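Local coordinates for protein LEOA (Escherichia coli, PDB 4AUR) that probably binds and hydrolyses GTP as a bacterial dynamin, with a compact GTPase domain carried on a long helical stalk, at residues Q6-K11 and L261-P266; A48-D52 and L269-T273; R164-S170 and E216-N221. One frame throughout, in Å; residues are numbered along the deposited sequence.

Contact 1 (Q6-K11 and L261-P266); sequences QFSIEK and LKTNVP
Glu10, Val265 and Gln6 bury the most surface where helix 3-30 crosses helix 250-273. Both segments are helical throughout. Their axes approach to 9.1 Å, with their N-to-C directions 44° apart (signed crossing angle -44°), and the register pairs Phe7 with Leu261 (CA-CA 6.5 Å) and Glu10 with Val265 (CA-CA 6.3 Å).

Glu10 is the knob in a hole formed by Leu261, Lys262, Val265 and Pro266. Its chi1 and chi2 are both m, so the side chain is bent, and its methylenes and carboxylate both lie against the partner: CB is 3.6 Å from Val265 CG1, CG 3.7 Å from Leu261 O, and OE1 3.7 Å from Pro266 CG.

Val265, chi1 t, points toward helix 3-30. Its CG2 is 4.1 Å from Phe7 CD1, and both methyls lie near that ring, approaching it obliquely. The compact valine fits between Phe7 and the Glu10 methylenes. The Phe7 ring also packs edge-to-face on His139 and touches Leu54 of strand 54-60, so the helix pair lies against the GTPase sheet.

Gln6 (chi1 t, chi2 p) covers the first turn, its CG 4.1 Å from Leu261 CB and its NE2 3.9 Å from Lys262 CE. Pro266, having no amide hydrogen, cannot bond back to Lys262 O and kinks its helix.

No hydrogen bond joins the segments; Glu10 OE1 and Lys262 O, 3.4 Å apart, are both acceptors. Cohesion therefore rests on shape, on the Phe7-Val265 apolar contact, and on the carbon portions of Gln6, Glu10 and Lys262.

Contact 2 (A48-D52 and L269-T273); sequences AIESD and LLVKT
This is a mixed apolar and ionic contact between the C-terminal part of helix 38-51 and segment 269-273 of helix 250-273, at the edge of the GTPase domain where the stalk begins. Residues 48-51 are helical; Asp52 leaves the helix with phi/psi -48/147, heading for strand 54-60. In register, Ile49 lies opposite Leu269 (CA-CA 6.7 Å) and Ala48 opposite Thr273 (CA-CA 7.5 Å).

Ile49 is the apolar centre. With chi1 m and chi2 t it extends toward the partner, placing CD1 3.9 Å from Leu269 CB and CG1 4.0 Å from Thr273 CG2. Its other neighbours, Lys11, Ile15 and Leu18, belong to helix 3-30, so a long branched hydrocarbon suits this three-helix junction. Thr273, chi1 p, holds its hydroxyl near the carbonyls of its own preceding turn and presents CG2 to Ile49 and Ala48; Ala48 is small enough to meet it, CB to CG2 at 4.1 Å.

Asp52 (chi1 m) closes one side. Its OD2 forms a salt bridge with Lys272 NZ at 3.1 Å, a weak hydrogen bond, and rests 4.0 Å from Leu269 CD2. Lys272 reaches it by an extended chain, t through chi3, and has a long, weak ion pair with Glu137.

Helices that come before and after the GTPase sheet in the chain and meet in this way are consistent with the dynamin-family plan, in which such helices join the domain to an elongated helical stalk.

Contact 3 (R164-S170 and E216-N221); sequences RDLNKLS and ECEQLN
Leu169 and the Arg164-Glu216 pair dominate this contact between the turn after helix 156-165 and the end of helix 214-219 with the residues that follow, at one rim of the GTPase sheet. Asn167 takes a positive phi (71/35), a conformation asparagine tolerates well. Leu169, t at both chi1 and chi2, extends toward helix 214-219: CD2 lies 3.5 Å from Gln219 CB, CD1 3.9 Å from Glu216 CB, and CG 4.2 Å from Leu220 CD2. CA-CA register pairs Leu169 with Leu220 at 6.6 Å.

Arg164 leaves its helix sideways (chi1 t, chi3 m) and bends its guanidinium across. Glu216, m then t, meets its edge in a hydrogen-bonded salt bridge, Arg164 NH2 to Glu216 OE2 2.4 Å, a very short distance that probably reflects coordinate uncertainty. Glu216 OE1 also accepts from Thr213 N.

The backbone of Asn221 is hydrogen-bonded with Phe174 of strand 172-177, as in a P-loop GTPase sheet. Leucine fills the interior gap while opposite charges join the more exposed side.

Overall arrangement
Contacts 1 and 2, centres 12 Å apart, use neighbouring parts of helix 250-273; their other halves come from the consecutive helices 3-30 and 38-51. They touch chiefly through Lys11, whose NZ makes weak hydrogen bonds to the carbonyls of Glu50 and Asp52; Phe7 also touches Asp52. Along the chain their segments interleave: 6-11, 48-52, then 261-266, 269-273. Contact 3 falls wholly between; its centre is 19 Å from contact 1, which it barely touches, Lys168 and Ser170 lying near Asn264, and 22 Å from contact 2. Contact 3 joins the turn before strand 172-177 to the helix before edge strand 221-224, while contacts 1 and 2 bring helices from before and after the GTPase sheet together at the stalk's root.

Contact 1 (Q6-K11 and L261-P266)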
ATOM      1  N   GLN A   6      20.854  31.216 -11.795  1.00 37.26           N
ATOM      2  CA  GLN A   6      19.997  30.555 -10.831  1.00 32.74           C
ATOM      3  C   GLN A   6      18.610  30.544 -11.379  1.00 31.33           C
ATOM      4  O   GLN A   6      17.899  29.571 -11.247  1.00 29.40           O
ATOM      5  CB  GLN A   6      19.995  31.293  -9.508  1.00 33.05           C
ATOM      6  CG  GLN A   6      19.230  30.588  -8.407  1.00 34.74           C
ATOM      7  CD  GLN A   6      19.942  29.352  -7.875  1.00 37.70           C
ATOM      8  OE1 GLN A   6      19.486  28.228  -8.087  1.00 39.10           O
ATOM      9  NE2 GLN A   6      21.060  29.555  -7.181  1.00 38.58           N
ATOM     10  N   PHE A   7      18.225  31.640 -12.012  1.00 29.55           N
ATOM     11  CA  PHE A   7      16.910  31.726 -12.555  1.00 28.42           C
ATOM     12  C   PHE A   7      16.843  30.722 -13.673  1.00 29.69           C
ATOM     13  O   PHE A   7      16.089  29.770 -13.613  1.00 31.20           O
ATOM     14  CB  PHE A   7      16.614  33.130 -13.059  1.00 27.71           C
ATOM     15  CG  PHE A   7      15.326  33.240 -13.801  1.00 26.25           C
ATOM     16  CD1 PHE A   7      14.158  33.472 -13.127  1.00 25.60           C
ATOM     17  CD2 PHE A   7      15.290  33.094 -15.176  1.00 26.32           C
ATOM     18  CE1 PHE A   7      12.962  33.572 -13.808  1.00 26.78           C
ATOM     19  CE2 PHE A   7      14.098  33.202 -15.871  1.00 27.37           C
ATOM     20  CZ  PHE A   7      12.927  33.439 -15.188  1.00 26.73           C
ATOM     21  N   SER A   8      17.684  30.902 -14.671  1.00 32.34           N
ATOM     22  CA  SER A   8      17.653  30.024 -15.827  1.00 34.67           C
ATOM     23  C   SER A   8      17.568  28.556 -15.396  1.00 32.56           C
ATOM     24  O   SER A   8      16.847  27.790 -16.023  1.00 30.97           O
ATOM     25  CB  SER A   8      18.891  30.247 -16.669  1.00 34.78           C
ATOM     26  OG  SER A   8      19.986  29.753 -15.943  1.00 38.02           O
ATOM     27  N   ILE A   9      18.301  28.201 -14.333  1.00 31.47           N
ATOM     28  CA  ILE A   9      18.273  26.865 -13.721  1.00 33.13           C
ATOM     29  C   ILE A   9      16.936  26.534 -13.086  1.00 33.26           C
ATOM     30  O   ILE A   9      16.418  25.425 -13.254  1.00 38.02           O
ATOM     31  CB  ILE A   9      19.321  26.708 -12.590  1.00 34.46           C
ATOM     32  CG1 ILE A   9      20.723  26.558 -13.156  1.00 36.57           C
ATOM     33  CG2 ILE A   9      19.033  25.487 -11.712  1.00 35.00           C
ATOM     34  CD1 ILE A   9      21.819  26.834 -12.134  1.00 38.26           C
ATOM     35  N   GLU A  10      16.401  27.462 -12.299  1.00 32.37           N
ATOM     36  CA  GLU A  10      15.096  27.238 -11.684  1.00 30.27           C
ATOM     37  C   GLU A  10      14.022  27.189 -12.746  1.00 27.55           C
ATOM     38  O   GLU A  10      13.118  26.386 -12.631  1.00 27.47           O
ATOM     39  CB  GLU A  10      14.786  28.251 -10.586  1.00 29.77           C
ATOM     40  CG  GLU A  10      15.642  28.049  -9.339  1.00 31.73           C
ATOM     41  CD  GLU A  10      15.712  26.593  -8.844  1.00 35.55           C
ATOM     42  OE1 GLU A  10      14.665  25.892  -8.772  1.00 37.69           O
ATOM     43  OE2 GLU A  10      16.831  26.136  -8.506  1.00 39.43           O
ATOM     44  N   LYS A  11      14.145  27.983 -13.801  1.00 25.20           N
ATOM     45  CA  LYS A  11      13.240  27.844 -14.937  1.00 25.62           C
ATOM     46  C   LYS A  11      13.261  26.438 -15.481  1.00 25.66           C
ATOM     47  O   LYS A  11      12.216  25.827 -15.658  1.00 26.13           O
ATOM     48  CB  LYS A  11      13.580  28.790 -16.072  1.00 25.78           C
ATOM     49  CG  LYS A  11      12.397  29.100 -16.958  1.00 25.92           C
ATOM     50  CD  LYS A  11      12.630  30.335 -17.802  1.00 26.59           C
ATOM     51  CE  LYS A  11      12.913  29.993 -19.246  1.00 27.27           C
ATOM     52  NZ  LYS A  11      13.782  31.041 -19.829  1.00 29.58           N
ATOM     53  N   LEU A 261      15.061  33.048  -5.018  1.00 29.33           N
ATOM     54  CA  LEU A 261      14.959  32.575  -6.362  1.00 29.50           C
ATOM     55  C   LEU A 261      14.879  31.076  -6.382  1.00 31.09           C
ATOM     56  O   LEU A 261      14.059  30.504  -7.098  1.00 32.13           O
ATOM     57  CB  LEU A 261      16.183  32.995  -7.128  1.00 29.46           C
ATOM     58  CG  LEU A 261      16.239  34.472  -7.459  1.00 29.89           C
ATOM     59  CD1 LEU A 261      17.642  34.802  -7.938  1.00 30.15           C
ATOM     60  CD2 LEU A 261      15.201  34.844  -8.502  1.00 30.64           C
ATOM     61  N   LYS A 262      15.733  30.456  -5.574  1.00 33.27           N
ATOM     62  CA  LYS A 262      15.886  29.004  -5.515  1.00 34.67           C
ATOM     63  C   LYS A 262      14.558  28.379  -5.199  1.00 36.58           C
ATOM     64  O   LYS A 262      14.192  27.378  -5.794  1.00 40.98           O
ATOM     65  CB  LYS A 262      16.913  28.652  -4.446  1.00 37.15           C
ATOM     66  CG  LYS A 262      17.533  27.293  -4.588  1.00 40.62           C
ATOM     67  CD  LYS A 262      18.679  27.090  -3.600  1.00 43.51           C
ATOM     68  CE  LYS A 262      20.052  27.143  -4.263  1.00 47.90           C
ATOM     69  NZ  LYS A 262      20.950  26.036  -3.790  1.00 50.43           N
ATOM     70  N   THR A 263      13.821  29.021  -4.293  1.00 36.57           N
ATOM     71  CA  THR A 263      12.572  28.508  -3.776  1.00 37.07           C
ATOM     72  C   THR A 263      11.350  29.072  -4.481  1.00 36.24           C
ATOM     73  O   THR A 263      10.397  28.357  -4.745  1.00 38.08           O
ATOM     74  CB  THR A 263      12.394  28.886  -2.298  1.00 39.96           C
ATOM     75  OG1 THR A 263      13.670  29.040  -1.659  1.00 38.15           O
ATOM     76  CG2 THR A 263      11.582  27.804  -1.589  1.00 42.95           C
ATOM     77  N   ASN A 264      11.370  30.364  -4.760  1.00 33.59           N
ATOM     78  CA  ASN A 264      10.173  31.073  -5.166  1.00 31.23           C
ATOM     79  C   ASN A 264       9.941  31.088  -6.686  1.00 31.03           C
ATOM     80  O   ASN A 264       8.816  31.316  -7.140  1.00 31.93           O
ATOM     81  CB  ASN A 264      10.237  32.494  -4.592  1.00 30.73           C
ATOM     82  CG  ASN A 264       9.060  33.364  -4.997  1.00 30.18           C
ATOM     83  OD1 ASN A 264       9.251  34.440  -5.560  1.00 29.73           O
ATOM     84  ND2 ASN A 264       7.844  32.919  -4.702  1.00 30.49           N
ATOM     85  N   VAL A 265      10.977  30.840  -7.479  1.00 28.33           N
ATOM     86  CA  VAL A 265      10.820  30.897  -8.923  1.00 26.74           C
ATOM     87  C   VAL A 265       9.868  29.822  -9.447  1.00 26.87           C
ATOM     88  O   VAL A 265       8.993  30.124 -10.256  1.00 27.76           O
ATOM     89  CB  VAL A 265      12.176  30.846  -9.641  1.00 27.23           C
ATOM     90  CG1 VAL A 265      12.001  30.492 -11.119  1.00 26.33           C
ATOM     91  CG2 VAL A 265      12.900  32.183  -9.460  1.00 26.61           C
ATOM     92  N   PRO A 266      10.021  28.569  -9.002  1.00 27.21           N
ATOM     93  CA  PRO A 266       9.038  27.588  -9.454  1.00 27.17           C
ATOM     94  C   PRO A 266       7.610  27.909  -9.009  1.00 27.56           C
ATOM     95  O   PRO A 266       6.699  27.763  -9.806  1.00 25.59           O
ATOM     96  CB  PRO A 266       9.518  26.275  -8.816  1.00 27.07           C
ATOM     97  CG  PRO A 266      10.966  26.462  -8.617  1.00 27.92           C
ATOM     98  CD  PRO A 266      11.134  27.923  -8.279  1.00 28.72           C
TER

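Contact 2 (A48-D52 and L269-T273)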
ATOM      1  N   ALA A  48       4.531  28.564 -22.473  1.00 32.66           N
ATOM      2  CA  ALA A  48       4.398  29.886 -21.877  1.00 31.81           C
ATOM      3  C   ALA A  48       5.568  30.182 -20.982  1.00 30.99           C
ATOM      4  O   ALA A  48       6.049  31.299 -20.965  1.00 35.67           O
ATOM      5  CB  ALA A  48       3.112  29.989 -21.087  1.00 31.66           C
ATOM      6  N   ILE A  49       6.037  29.180 -20.250  1.00 33.08           N
ATOM      7  CA  ILE A  49       7.074  29.396 -19.241  1.00 33.35           C
ATOM      8  C   ILE A  49       8.428  29.699 -19.842  1.00 34.28           C
ATOM      9  O   ILE A  49       9.183  30.467 -19.272  1.00 36.11           O
ATOM     10  CB  ILE A  49       7.197  28.191 -18.302  1.00 32.63           C
ATOM     11  CG1 ILE A  49       6.185  28.329 -17.169  1.00 34.02           C
ATOM     12  CG2 ILE A  49       8.589  28.102 -17.693  1.00 34.03           C
ATOM     13  CD1 ILE A  49       6.098  27.115 -16.262  1.00 33.15           C
ATOM     14  N   GLU A  50       8.743  29.036 -20.952  1.00 37.52           N
ATOM     15  CA  GLU A  50       9.972  29.262 -21.715  1.00 39.36           C
ATOM     16  C   GLU A  50      10.253  30.746 -21.979  1.00 40.32           C
ATOM     17  O   GLU A  50      11.393  31.192 -21.879  1.00 40.24           O
ATOM     18  CB  GLU A  50       9.906  28.527 -23.065  1.00 40.99           C
ATOM     19  CG  GLU A  50      10.240  27.042 -23.019  1.00 41.28           C
ATOM     20  CD  GLU A  50      11.704  26.779 -22.715  1.00 44.04           C
ATOM     21  OE1 GLU A  50      12.477  27.760 -22.530  1.00 42.35           O
ATOM     22  OE2 GLU A  50      12.088  25.578 -22.664  1.00 47.82           O
ATOM     23  N   SER A  51       9.216  31.503 -22.313  1.00 40.18           N
ATOM     24  CA  SER A  51       9.360  32.941 -22.556  1.00 41.74           C
ATOM     25  C   SER A  51       9.917  33.698 -21.354  1.00 41.74           C
ATOM     26  O   SER A  51      10.855  34.491 -21.486  1.00 42.68           O
ATOM     27  CB  SER A  51       8.011  33.576 -22.894  1.00 40.30           C
ATOM     28  OG  SER A  51       8.094  34.969 -22.656  1.00 41.52           O
ATOM     29  N   ASP A  52       9.312  33.445 -20.194  1.00 39.81           N
ATOM     30  CA  ASP A  52       9.509  34.243 -18.998  1.00 36.76           C
ATOM     31  C   ASP A  52      10.979  34.535 -18.660  1.00 36.73           C
ATOM     32  O   ASP A  52      11.879  33.727 -18.937  1.00 36.74           O
ATOM     33  CB  ASP A  52       8.793  33.588 -17.815  1.00 38.03           C
ATOM     34  CG  ASP A  52       7.264  33.797 -17.852  1.00 42.07           C
ATOM     35  OD1 ASP A  52       6.630  33.663 -18.929  1.00 43.77           O
ATOM     36  OD2 ASP A  52       6.687  34.109 -16.790  1.00 42.23           O
ATOM     37  N   LEU A 269       6.282  30.593 -11.333  1.00 25.11           N
ATOM     38  CA  LEU A 269       5.974  30.053 -12.655  1.00 25.27           C
ATOM     39  C   LEU A 269       4.748  29.123 -12.634  1.00 25.88           C
ATOM     40  O   LEU A 269       3.879  29.246 -13.492  1.00 27.34           O
ATOM     41  CB  LEU A 269       7.200  29.347 -13.263  1.00 26.34           C
ATOM     42  CG  LEU A 269       8.446  30.182 -13.603  1.00 26.67           C
ATOM     43  CD1 LEU A 269       9.682  29.337 -13.842  1.00 26.79           C
ATOM     44  CD2 LEU A 269       8.216  31.032 -14.826  1.00 26.99           C
ATOM     45  N   LEU A 270       4.643  28.219 -11.659  1.00 26.42           N
ATOM     46  CA  LEU A 270       3.473  27.323 -11.587  1.00 27.08           C
ATOM     47  C   LEU A 270       2.167  28.097 -11.398  1.00 26.89           C
ATOM     48  O   LEU A 270       1.243  27.966 -12.178  1.00 29.06           O
ATOM     49  CB  LEU A 270       3.637  26.263 -10.492  1.00 26.69           C
ATOM     50  CG  LEU A 270       4.824  25.324 -10.765  1.00 30.95           C
ATOM     51  CD1 LEU A 270       4.993  24.250  -9.694  1.00 32.40           C
ATOM     52  CD2 LEU A 270       4.728  24.674 -12.148  1.00 32.21           C
ATOM     53  N   VAL A 271       2.077  28.912 -10.370  1.00 25.84           N
ATOM     54  CA  VAL A 271       0.895  29.704 -10.205  1.00 26.65           C
ATOM     55  C   VAL A 271       0.578  30.512 -11.485  1.00 27.85           C
ATOM     56  O   VAL A 271      -0.497  30.415 -12.034  1.00 27.72           O
ATOM     57  CB  VAL A 271       1.037  30.654  -9.013  1.00 26.41           C
ATOM     58  CG1 VAL A 271      -0.255  31.420  -8.818  1.00 26.93           C
ATOM     59  CG2 VAL A 271       1.365  29.869  -7.759  1.00 26.90           C
ATOM     60  N   LYS A 272       1.514  31.302 -11.970  1.00 29.26           N
ATOM     61  CA  LYS A 272       1.280  32.103 -13.173  1.00 31.15           C
ATOM     62  C   LYS A 272       0.558  31.331 -14.306  1.00 30.42           C
ATOM     63  O   LYS A 272      -0.327  31.874 -14.943  1.00 32.73           O
ATOM     64  CB  LYS A 272       2.616  32.694 -13.662  1.00 33.36           C
ATOM     65  CG  LYS A 272       2.542  33.486 -14.955  1.00 36.46           C
ATOM     66  CD  LYS A 272       3.915  33.958 -15.419  1.00 38.60           C
ATOM     67  CE  LYS A 272       3.790  35.162 -16.356  1.00 40.11           C
ATOM     68  NZ  LYS A 272       4.661  36.323 -15.979  1.00 42.80           N
ATOM     69  N   THR A 273       0.939  30.082 -14.550  1.00 29.24           N
ATOM     70  CA  THR A 273       0.335  29.236 -15.596  1.00 27.56           C
ATOM     71  C   THR A 273      -0.814  28.346 -15.140  1.00 26.32           C
ATOM     72  O   THR A 273      -1.375  27.609 -15.953  1.00 28.34           O
ATOM     73  CB  THR A 273       1.387  28.278 -16.198  1.00 29.18           C
ATOM     74  OG1 THR A 273       2.176  27.686 -15.150  1.00 28.66           O
ATOM     75  CG2 THR A 273       2.293  29.014 -17.153  1.00 28.93           C
TER

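Contact 3 (R164-S170 and E216-N221)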
ATOM      1  N   ARG A 164       0.510  41.413   3.070  1.00 29.53           N
ATOM      2  CA  ARG A 164      -0.772  40.834   3.365  1.00 33.14           C
ATOM      3  C   ARG A 164      -1.572  40.620   2.090  1.00 32.92           C
ATOM      4  O   ARG A 164      -1.825  39.470   1.715  1.00 32.46           O
ATOM      5  CB  ARG A 164      -1.543  41.693   4.354  1.00 34.68           C
ATOM      6  CG  ARG A 164      -2.830  41.038   4.822  1.00 38.40           C
ATOM      7  CD  ARG A 164      -2.613  40.372   6.161  1.00 43.95           C
ATOM      8  NE  ARG A 164      -1.802  39.176   6.008  1.00 47.62           N
ATOM      9  CZ  ARG A 164      -1.073  38.618   6.971  1.00 52.37           C
ATOM     10  NH1 ARG A 164      -1.014  39.147   8.193  1.00 53.15           N
ATOM     11  NH2 ARG A 164      -0.388  37.515   6.702  1.00 54.13           N
ATOM     12  N   ASP A 165      -1.966  41.715   1.430  1.00 32.40           N
ATOM     13  CA  ASP A 165      -2.856  41.646   0.266  1.00 31.76           C
ATOM     14  C   ASP A 165      -2.259  40.708  -0.794  1.00 31.12           C
ATOM     15  O   ASP A 165      -2.889  39.723  -1.155  1.00 30.89           O
ATOM     16  CB  ASP A 165      -3.073  43.049  -0.297  1.00 33.45           C
ATOM     17  CG  ASP A 165      -4.297  43.166  -1.213  1.00 34.78           C
ATOM     18  OD1 ASP A 165      -4.912  42.145  -1.626  1.00 34.47           O
ATOM     19  OD2 ASP A 165      -4.637  44.334  -1.531  1.00 36.22           O
ATOM     20  N   LEU A 166      -1.034  40.987  -1.240  1.00 28.67           N
ATOM     21  CA  LEU A 166      -0.413  40.236  -2.317  1.00 29.46           C
ATOM     22  C   LEU A 166       0.329  39.026  -1.831  1.00 30.40           C
ATOM     23  O   LEU A 166       0.680  38.169  -2.623  1.00 31.84           O
ATOM     24  CB  LEU A 166       0.574  41.094  -3.097  1.00 30.18           C
ATOM     25  CG  LEU A 166       0.043  42.336  -3.803  1.00 30.42           C
ATOM     26  CD1 LEU A 166       1.180  42.955  -4.587  1.00 29.83           C
ATOM     27  CD2 LEU A 166      -1.140  42.018  -4.710  1.00 31.26           C
ATOM     28  N   ASN A 167       0.627  38.962  -0.544  1.00 31.16           N
ATOM     29  CA  ASN A 167       1.044  37.704   0.049  1.00 31.60           C
ATOM     30  C   ASN A 167       2.447  37.295  -0.401  1.00 30.14           C
ATOM     31  O   ASN A 167       2.731  36.120  -0.537  1.00 28.90           O
ATOM     32  CB  ASN A 167      -0.015  36.635  -0.314  1.00 33.77           C
ATOM     33  CG  ASN A 167       0.185  35.320   0.404  1.00 36.18           C
ATOM     34  OD1 ASN A 167      -0.018  34.256  -0.189  1.00 39.03           O
ATOM     35  ND2 ASN A 167       0.609  35.375   1.664  1.00 35.34           N
ATOM     36  N   LYS A 168       3.332  38.277  -0.595  1.00 30.00           N
ATOM     37  CA  LYS A 168       4.662  38.033  -1.167  1.00 28.52           C
ATOM     38  C   LYS A 168       5.779  38.194  -0.164  1.00 30.08           C
ATOM     39  O   LYS A 168       6.887  38.607  -0.513  1.00 32.31           O
ATOM     40  CB  LYS A 168       4.918  38.984  -2.319  1.00 28.39           C
ATOM     41  CG  LYS A 168       3.885  38.924  -3.420  1.00 29.59           C
ATOM     42  CD  LYS A 168       4.096  37.710  -4.302  1.00 30.20           C
ATOM     43  CE  LYS A 168       5.294  37.950  -5.197  1.00 32.04           C
ATOM     44  NZ  LYS A 168       5.731  36.707  -5.866  1.00 34.40           N
ATOM     45  N   LEU A 169       5.517  37.840   1.080  1.00 30.82           N
ATOM     46  CA  LEU A 169       6.534  37.926   2.115  1.00 31.39           C
ATOM     47  C   LEU A 169       7.679  36.935   1.839  1.00 32.18           C
ATOM     48  O   LEU A 169       8.847  37.286   1.974  1.00 35.50           O
ATOM     49  CB  LEU A 169       5.877  37.689   3.486  1.00 33.55           C
ATOM     50  CG  LEU A 169       6.653  37.669   4.810  1.00 33.10           C
ATOM     51  CD1 LEU A 169       5.675  37.695   5.961  1.00 33.67           C
ATOM     52  CD2 LEU A 169       7.502  36.431   4.945  1.00 34.14           C
ATOM     53  N   SER A 170       7.360  35.706   1.438  1.00 31.24           N
ATOM     54  CA  SER A 170       8.408  34.713   1.167  1.00 29.74           C
ATOM     55  C   SER A 170       9.360  35.166   0.064  1.00 29.50           C
ATOM     56  O   SER A 170      10.440  34.611  -0.045  1.00 30.27           O
ATOM     57  CB  SER A 170       7.815  33.333   0.791  1.00 29.67           C
ATOM     58  OG  SER A 170       7.425  33.257  -0.578  1.00 27.24           O
ATOM     59  N   GLU A 216       5.288  34.619  10.950  1.00 44.36           N
ATOM     60  CA  GLU A 216       5.564  35.394   9.753  1.00 40.29           C
ATOM     61  C   GLU A 216       6.744  36.305   9.996  1.00 39.47           C
ATOM     62  O   GLU A 216       7.612  36.424   9.150  1.00 38.69           O
ATOM     63  CB  GLU A 216       4.345  36.200   9.341  1.00 40.97           C
ATOM     64  CG  GLU A 216       3.214  35.340   8.815  1.00 41.96           C
ATOM     65  CD  GLU A 216       1.951  36.124   8.548  1.00 42.96           C
ATOM     66  OE1 GLU A 216       1.411  36.747   9.480  1.00 47.36           O
ATOM     67  OE2 GLU A 216       1.493  36.126   7.393  1.00 44.12           O
ATOM     68  N   CYS A 217       6.802  36.917  11.173  1.00 39.74           N
ATOM     69  CA  CYS A 217       7.965  37.737  11.541  1.00 40.41           C
ATOM     70  C   CYS A 217       9.315  37.030  11.370  1.00 41.06           C
ATOM     71  O   CYS A 217      10.259  37.617  10.860  1.00 43.80           O
ATOM     72  CB  CYS A 217       7.813  38.289  12.956  1.00 37.78           C
ATOM     73  SG  CYS A 217       6.614  39.627  12.993  1.00 38.11           S
ATOM     74  N   GLU A 218       9.397  35.777  11.783  1.00 42.77           N
ATOM     75  CA  GLU A 218      10.603  34.993  11.610  1.00 44.78           C
ATOM     76  C   GLU A 218      10.904  34.736  10.123  1.00 44.85           C
ATOM     77  O   GLU A 218      12.069  34.633   9.724  1.00 43.15           O
ATOM     78  CB  GLU A 218      10.454  33.656  12.340  1.00 51.13           C
ATOM     79  CG  GLU A 218      10.252  33.766  13.849  1.00 57.30           C
ATOM     80  CD  GLU A 218       9.999  32.410  14.520  1.00 62.86           C
ATOM     81  OE1 GLU A 218      10.991  31.660  14.713  1.00 67.77           O
ATOM     82  OE2 GLU A 218       8.820  32.091  14.852  1.00 56.55           O
ATOM     83  N   GLN A 219       9.857  34.640   9.303  1.00 43.40           N
ATOM     84  CA  GLN A 219      10.024  34.441   7.864  1.00 44.54           C
ATOM     85  C   GLN A 219      10.553  35.673   7.139  1.00 41.28           C
ATOM     86  O   GLN A 219      10.994  35.573   6.002  1.00 47.28           O
ATOM     87  CB  GLN A 219       8.704  34.002   7.212  1.00 47.25           C
ATOM     88  CG  GLN A 219       8.436  32.509   7.333  1.00 55.39           C
ATOM     89  CD  GLN A 219       7.007  32.128   6.951  1.00 63.29           C
ATOM     90  OE1 GLN A 219       6.362  32.791   6.120  1.00 59.22           O
ATOM     91  NE2 GLN A 219       6.501  31.047   7.562  1.00 66.09           N
ATOM     92  N   LEU A 220      10.489  36.836   7.770  1.00 38.54           N
ATOM     93  CA  LEU A 220      10.895  38.067   7.114  1.00 36.42           C
ATOM     94  C   LEU A 220      12.327  37.996   6.638  1.00 37.39           C
ATOM     95  O   LEU A 220      13.194  37.447   7.315  1.00 37.46           O
ATOM     96  CB  LEU A 220      10.760  39.259   8.056  1.00 35.40           C
ATOM     97  CG  LEU A 220       9.342  39.754   8.276  1.00 35.25           C
ATOM     98  CD1 LEU A 220       9.292  40.684   9.464  1.00 35.54           C
ATOM     99  CD2 LEU A 220       8.822  40.456   7.036  1.00 35.22           C
ATOM    100  N   ASN A 221      12.569  38.579   5.475  1.00 37.52           N
ATOM    101  CA  ASN A 221      13.900  38.661   4.937  1.00 38.56           C
ATOM    102  C   ASN A 221      14.441  40.064   5.051  1.00 35.47           C
ATOM    103  O   ASN A 221      13.969  40.954   4.366  1.00 36.58           O
ATOM    104  CB  ASN A 221      13.862  38.242   3.486  1.00 42.63           C
ATOM    105  CG  ASN A 221      13.488  36.785   3.323  1.00 45.76           C
ATOM    106  OD1 ASN A 221      12.471  36.442   2.701  1.00 45.45           O
ATOM    107  ND2 ASN A 221      14.319  35.910   3.882  1.00 47.74           N
TER